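Local coordinates for arginine decarboxylase (Campylobacter jejuni subsp. jejuni, PDB 3NZP), which probably catalyses the decarboxylation of arginine to agmatine, a step in polyamine biosynthesis, using pyridoxal 5'-phosphate as its cofactor, at residues L358-L362 with H384-I388; L160-E164 with E213-L218. One frame throughout, in Å; residues are numbered along the deposited sequence.

Interaction 1 (L358-L362 with H384-I388); sequences LIDEL and HLESI
Build both pieces as regular alpha helix, each holding an i to i+4 bond: Leu362 N to Leu358 O at 3.1 Å and Ile388 N to His384 O at 2.8 Å. Set the short axes 9.6 Å apart and nearly antiparallel, at a signed crossing angle of -160°, with the closest CA atoms, those of Leu358 and His384, 6.2 Å from each other. Two side chains then interdigitate. Leu358, in the mt rotamer, pushes its fork into the hollow framed by His384, Ser387 and Ile388: its CD1 lies 3.5 Å from Ser387 CB, its CD2 3.8 Å from His384 ND1, and its CB 3.6 Å from Ile388 CG1. Going the other way, the extended mt side chain of Ile388 fills the dip between Leu358, Ile359 and Leu362, where its CD1 sits 3.5 Å from Ile359 CG2 and 3.8 Å from Leu362 CD1. The other methyl of Leu362, CD2, rests 3.8 Å from His384 CB, packing against the base of the histidine side chain. The imidazole ring leans across to the facing helix, and Glu361 OE1 lies over one of its faces, 3.0 Å from His384 CE1. Glu361 OE1 also lies 3.1 Å from His384 NE2, but the angle is too poor for a hydrogen bond, so the two side chains are in close polar contact without one. On the inner side, Ala405 of helix 399-420 also touches Ile388. Consecutive helices 357-368 and 374-392 thus pair as an antiparallel alpha-hairpin, the arrangement expected within the helical bundle domain of arginine decarboxylases.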
loop_
_atom_site.group_PDB
_atom_site.type_symbol
_atom_site.label_atom_id
_atom_site.label_comp_id
_atom_site.label_asym_id
_atom_site.label_seq_id
_atom_site.Cartn_x
_atom_site.Cartn_y
_atom_site.Cartn_z
ATOM N N LEU B 358 -22.555 20.833 -37.126
ATOM C CA LEU B 358 -21.971 21.040 -35.812
ATOM C C LEU B 358 -20.569 21.612 -35.849
ATOM O O LEU B 358 -20.324 22.666 -35.261
ATOM C CB LEU B 358 -21.978 19.740 -35.018
ATOM C CG LEU B 358 -23.286 19.545 -34.255
ATOM C CD1 LEU B 358 -23.344 18.190 -33.566
ATOM C CD2 LEU B 358 -23.384 20.661 -33.247
ATOM N N ILE B 359 -19.634 20.946 -36.526
ATOM C CA ILE B 359 -18.275 21.489 -36.529
ATOM C C ILE B 359 -18.255 22.812 -37.301
ATOM O O ILE B 359 -17.411 23.670 -37.045
ATOM C CB ILE B 359 -17.172 20.462 -37.080
ATOM C CG1 ILE B 359 -16.802 20.792 -38.507
ATOM C CG2 ILE B 359 -17.671 19.011 -37.013
ATOM C CD1 ILE B 359 -17.979 20.735 -39.396
ATOM N N ASP B 360 -19.197 22.992 -38.225
ATOM C CA ASP B 360 -19.262 24.252 -38.958
ATOM C C ASP B 360 -19.451 25.402 -37.975
ATOM O O ASP B 360 -18.791 26.434 -38.065
ATOM C CB ASP B 360 -20.411 24.245 -39.959
ATOM C CG ASP B 360 -19.955 23.884 -41.349
ATOM O OD1 ASP B 360 -18.790 24.216 -41.679
ATOM O OD2 ASP B 360 -20.753 23.287 -42.107
ATOM N N GLU B 361 -20.364 25.207 -37.033
ATOM C CA GLU B 361 -20.626 26.196 -36.009
ATOM C C GLU B 361 -19.350 26.377 -35.195
ATOM O O GLU B 361 -18.979 27.500 -34.842
ATOM C CB GLU B 361 -21.765 25.722 -35.115
ATOM C CG GLU B 361 -22.801 24.970 -35.896
ATOM C CD GLU B 361 -24.111 24.796 -35.165
ATOM O OE1 GLU B 361 -24.091 24.460 -33.958
ATOM O OE2 GLU B 361 -25.163 24.973 -35.812
ATOM N N LEU B 362 -18.667 25.278 -34.893
ATOM C CA LEU B 362 -17.433 25.398 -34.142
ATOM C C LEU B 362 -16.485 26.352 -34.867
ATOM O O LEU B 362 -15.765 27.114 -34.220
ATOM C CB LEU B 362 -16.778 24.032 -33.946
ATOM C CG LEU B 362 -17.371 23.178 -32.820
ATOM C CD1 LEU B 362 -16.901 21.748 -32.943
ATOM C CD2 LEU B 362 -16.974 23.756 -31.480
ATOM N N HIS B 384 -21.135 21.904 -28.373
ATOM C CA HIS B 384 -20.978 21.352 -29.715
ATOM C C HIS B 384 -20.118 20.088 -29.740
ATOM O O HIS B 384 -20.487 19.077 -30.366
ATOM C CB HIS B 384 -20.418 22.422 -30.651
ATOM C CG HIS B 384 -21.377 23.545 -30.906
ATOM N ND1 HIS B 384 -22.732 23.431 -30.679
ATOM C CD2 HIS B 384 -21.187 24.784 -31.417
ATOM C CE1 HIS B 384 -23.335 24.549 -31.040
ATOM N NE2 HIS B 384 -22.419 25.388 -31.492
ATOM N N LEU B 385 -18.983 20.138 -29.045
ATOM C CA LEU B 385 -18.087 18.990 -28.965
ATOM C C LEU B 385 -18.842 17.813 -28.355
ATOM O O LEU B 385 -18.682 16.664 -28.780
ATOM C CB LEU B 385 -16.874 19.329 -28.108
ATOM C CG LEU B 385 -15.876 18.183 -27.888
ATOM C CD1 LEU B 385 -15.273 17.747 -29.210
ATOM C CD2 LEU B 385 -14.797 18.657 -26.953
ATOM N N GLU B 386 -19.678 18.116 -27.364
ATOM C CA GLU B 386 -20.465 17.090 -26.697
ATOM C C GLU B 386 -21.480 16.458 -27.645
ATOM O O GLU B 386 -21.681 15.239 -27.632
ATOM C CB GLU B 386 -21.177 17.659 -25.466
ATOM C CG GLU B 386 -20.420 17.437 -24.160
ATOM C CD GLU B 386 -19.862 16.010 -24.037
ATOM O OE1 GLU B 386 -20.619 15.033 -24.289
ATOM O OE2 GLU B 386 -18.662 15.865 -23.686
ATOM N N SER B 387 -22.118 17.286 -28.467
ATOM C CA SER B 387 -23.090 16.780 -29.428
ATOM C C SER B 387 -22.382 15.955 -30.498
ATOM O O SER B 387 -22.894 14.912 -30.927
ATOM C CB SER B 387 -23.863 17.933 -30.075
ATOM O OG SER B 387 -24.738 18.552 -29.144
ATOM N N ILE B 388 -21.202 16.400 -30.929
ATOM C CA ILE B 388 -20.481 15.639 -31.949
ATOM C C ILE B 388 -20.087 14.278 -31.415
ATOM O O ILE B 388 -20.299 13.255 -32.074
ATOM C CB ILE B 388 -19.238 16.375 -32.432
ATOM C CG1 ILE B 388 -19.678 17.587 -33.216
ATOM C CG2 ILE B 388 -18.430 15.515 -33.385
ATOM C CD1 ILE B 388 -18.522 18.382 -33.683
#

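Interaction 2 (L160-E164 with E213-L218); sequences LNELE and EAVNLL
Lay two alpha-helical segments side by side, their axes 10.5 Å apart and only 7° from parallel, with Leu160 CA 6.4 Å from Ala214 CA and Glu164 CA 8.1 Å from Leu217 CA. Residue 160 opens its helix; segment 213-218 is mid-helix. Glu213 comes first, its OE1 3.8 Å from Leu160 CD2, while its OE2 forms a salt bridge with Lys348 of the second subunit. Ala214 is the small residue that lets leucines close in: Leu160 CD1 stands 4.2 Å from Ala214 CB, and Leu163 CD2 3.9 Å from the same methyl and 3.6 Å from Ala214 O. One turn on, Leu217 (mt) presents CD1 4.1 Å from Leu163 CD2 and a tight 3.1 Å from Glu164 OE2, so the glutamate borders the outer side of the groove. Leu218, also mt, finishes the seam with CD2 3.6 Å from Leu163 CD1; Leu163 in its tp rotamer therefore spans Ala214, Leu217 and Leu218. Helices 160-170 and 208-220 pack as neighbours on the outside of the parallel beta/alpha barrel, with Ala214 and Leu218 resting on Leu182 and Ile180 of strand 179-183.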
loop_
_atom_site.group_PDB
_atom_site.type_symbol
_atom_site.label_atom_id
_atom_site.label_comp_id
_atom_site.label_asym_id
_atom_site.label_seq_id
_atom_site.Cartn_x
_atom_site.Cartn_y
_atom_site.Cartn_z
ATOM N N LEU B 160 -3.923 -7.686 30.479
ATOM C CA LEU B 160 -3.601 -8.447 31.692
ATOM C C LEU B 160 -2.945 -9.785 31.387
ATOM O O LEU B 160 -1.996 -10.205 32.056
ATOM C CB LEU B 160 -4.854 -8.675 32.527
ATOM C CG LEU B 160 -5.018 -7.711 33.707
ATOM C CD1 LEU B 160 -4.834 -6.267 33.256
ATOM C CD2 LEU B 160 -6.391 -7.901 34.303
ATOM N N ASN B 161 -3.461 -10.453 30.365
ATOM C CA ASN B 161 -2.920 -11.727 29.945
ATOM C C ASN B 161 -1.408 -11.690 29.763
ATOM O O ASN B 161 -0.693 -12.552 30.272
ATOM C CB ASN B 161 -3.573 -12.155 28.648
ATOM C CG ASN B 161 -4.146 -13.534 28.747
ATOM O OD1 ASN B 161 -5.091 -13.777 29.513
ATOM N ND2 ASN B 161 -3.570 -14.470 27.977
ATOM N N GLU B 162 -0.927 -10.698 29.018
ATOM C CA GLU B 162 0.507 -10.555 28.787
ATOM C C GLU B 162 1.260 -10.381 30.092
ATOM O O GLU B 162 2.393 -10.851 30.235
ATOM C CB GLU B 162 0.804 -9.344 27.917
ATOM C CG GLU B 162 0.267 -9.436 26.529
ATOM C CD GLU B 162 0.634 -8.213 25.693
ATOM O OE1 GLU B 162 0.284 -8.207 24.483
ATOM O OE2 GLU B 162 1.265 -7.268 26.246
ATOM N N LEU B 163 0.628 -9.690 31.038
ATOM C CA LEU B 163 1.248 -9.434 32.333
ATOM C C LEU B 163 1.488 -10.756 33.030
ATOM O O LEU B 163 2.582 -11.028 33.538
ATOM C CB LEU B 163 0.356 -8.543 33.192
ATOM C CG LEU B 163 0.918 -8.107 34.547
ATOM C CD1 LEU B 163 2.250 -7.380 34.368
ATOM C CD2 LEU B 163 -0.103 -7.211 35.245
ATOM N N GLU B 164 0.458 -11.586 33.040
ATOM C CA GLU B 164 0.551 -12.898 33.663
ATOM C C GLU B 164 1.698 -13.678 33.038
ATOM O O GLU B 164 2.525 -14.251 33.740
ATOM C CB GLU B 164 -0.765 -13.632 33.467
ATOM C CG GLU B 164 -1.943 -12.744 33.783
ATOM C CD GLU B 164 -2.887 -13.394 34.750
ATOM O OE1 GLU B 164 -3.399 -14.481 34.417
ATOM O OE2 GLU B 164 -3.109 -12.828 35.839
ATOM N N GLU B 213 -6.123 -3.987 38.728
ATOM C CA GLU B 213 -5.787 -5.398 38.835
ATOM C C GLU B 213 -4.321 -5.585 38.489
ATOM O O GLU B 213 -3.589 -6.304 39.177
ATOM C CB GLU B 213 -6.643 -6.219 37.877
ATOM C CG GLU B 213 -8.117 -6.076 38.138
ATOM C CD GLU B 213 -8.961 -6.895 37.193
ATOM O OE1 GLU B 213 -8.836 -8.142 37.203
ATOM O OE2 GLU B 213 -9.751 -6.286 36.440
ATOM N N ALA B 214 -3.898 -4.925 37.415
ATOM C CA ALA B 214 -2.518 -5.010 36.961
ATOM C C ALA B 214 -1.568 -4.689 38.112
ATOM O O ALA B 214 -0.596 -5.407 38.334
ATOM C CB ALA B 214 -2.294 -4.055 35.812
ATOM N N VAL B 215 -1.855 -3.618 38.846
ATOM C CA VAL B 215 -1.006 -3.225 39.964
ATOM C C VAL B 215 -1.045 -4.251 41.080
ATOM O O VAL B 215 -0.021 -4.555 41.686
ATOM C CB VAL B 215 -1.406 -1.858 40.531
ATOM C CG1 VAL B 215 -0.709 -1.603 41.857
ATOM C CG2 VAL B 215 -1.041 -0.780 39.544
ATOM N N ASN B 216 -2.223 -4.787 41.365
ATOM C CA ASN B 216 -2.308 -5.782 42.413
ATOM C C ASN B 216 -1.472 -6.996 42.020
ATOM O O ASN B 216 -0.645 -7.452 42.808
ATOM C CB ASN B 216 -3.762 -6.172 42.686
ATOM C CG ASN B 216 -4.544 -5.042 43.349
ATOM O OD1 ASN B 216 -4.024 -4.353 44.237
ATOM N ND2 ASN B 216 -5.794 -4.853 42.932
ATOM N N LEU B 217 -1.659 -7.507 40.804
ATOM C CA LEU B 217 -0.876 -8.652 40.355
ATOM C C LEU B 217 0.616 -8.420 40.563
ATOM O O LEU B 217 1.313 -9.254 41.142
ATOM C CB LEU B 217 -1.119 -8.942 38.878
ATOM C CG LEU B 217 -2.273 -9.890 38.566
ATOM C CD1 LEU B 217 -2.406 -10.044 37.061
ATOM C CD2 LEU B 217 -2.018 -11.224 39.215
ATOM N N LEU B 218 1.120 -7.290 40.085
ATOM C CA LEU B 218 2.531 -7.002 40.248
ATOM C C LEU B 218 2.877 -6.960 41.725
ATOM O O LEU B 218 3.962 -7.372 42.140
ATOM C CB LEU B 218 2.885 -5.665 39.603
ATOM C CG LEU B 218 2.841 -5.644 38.077
ATOM C CD1 LEU B 218 3.087 -4.233 37.606
ATOM C CD2 LEU B 218 3.877 -6.592 37.495
#

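Each interaction joins two helices through mainly apolar side chains, with no hydrogen bond across either interface, and each is partly buried. The pairing sense separates them: interaction 1 packs antiparallel helices adjacent in sequence, inside the helical bundle, whereas interaction 2 sets side by side, nearly parallel, helices separated by a barrel strand. Their polar margins differ too. A histidine ring under a glutamate borders 358-362 with 384-388, which no other chain of the assembly touches; at 160-164 with 213-218 a glutamate reaches the second subunit. The two centres lie 77 Å apart on opposite sides of the chain's centre, and neither borders the cofactor pocket.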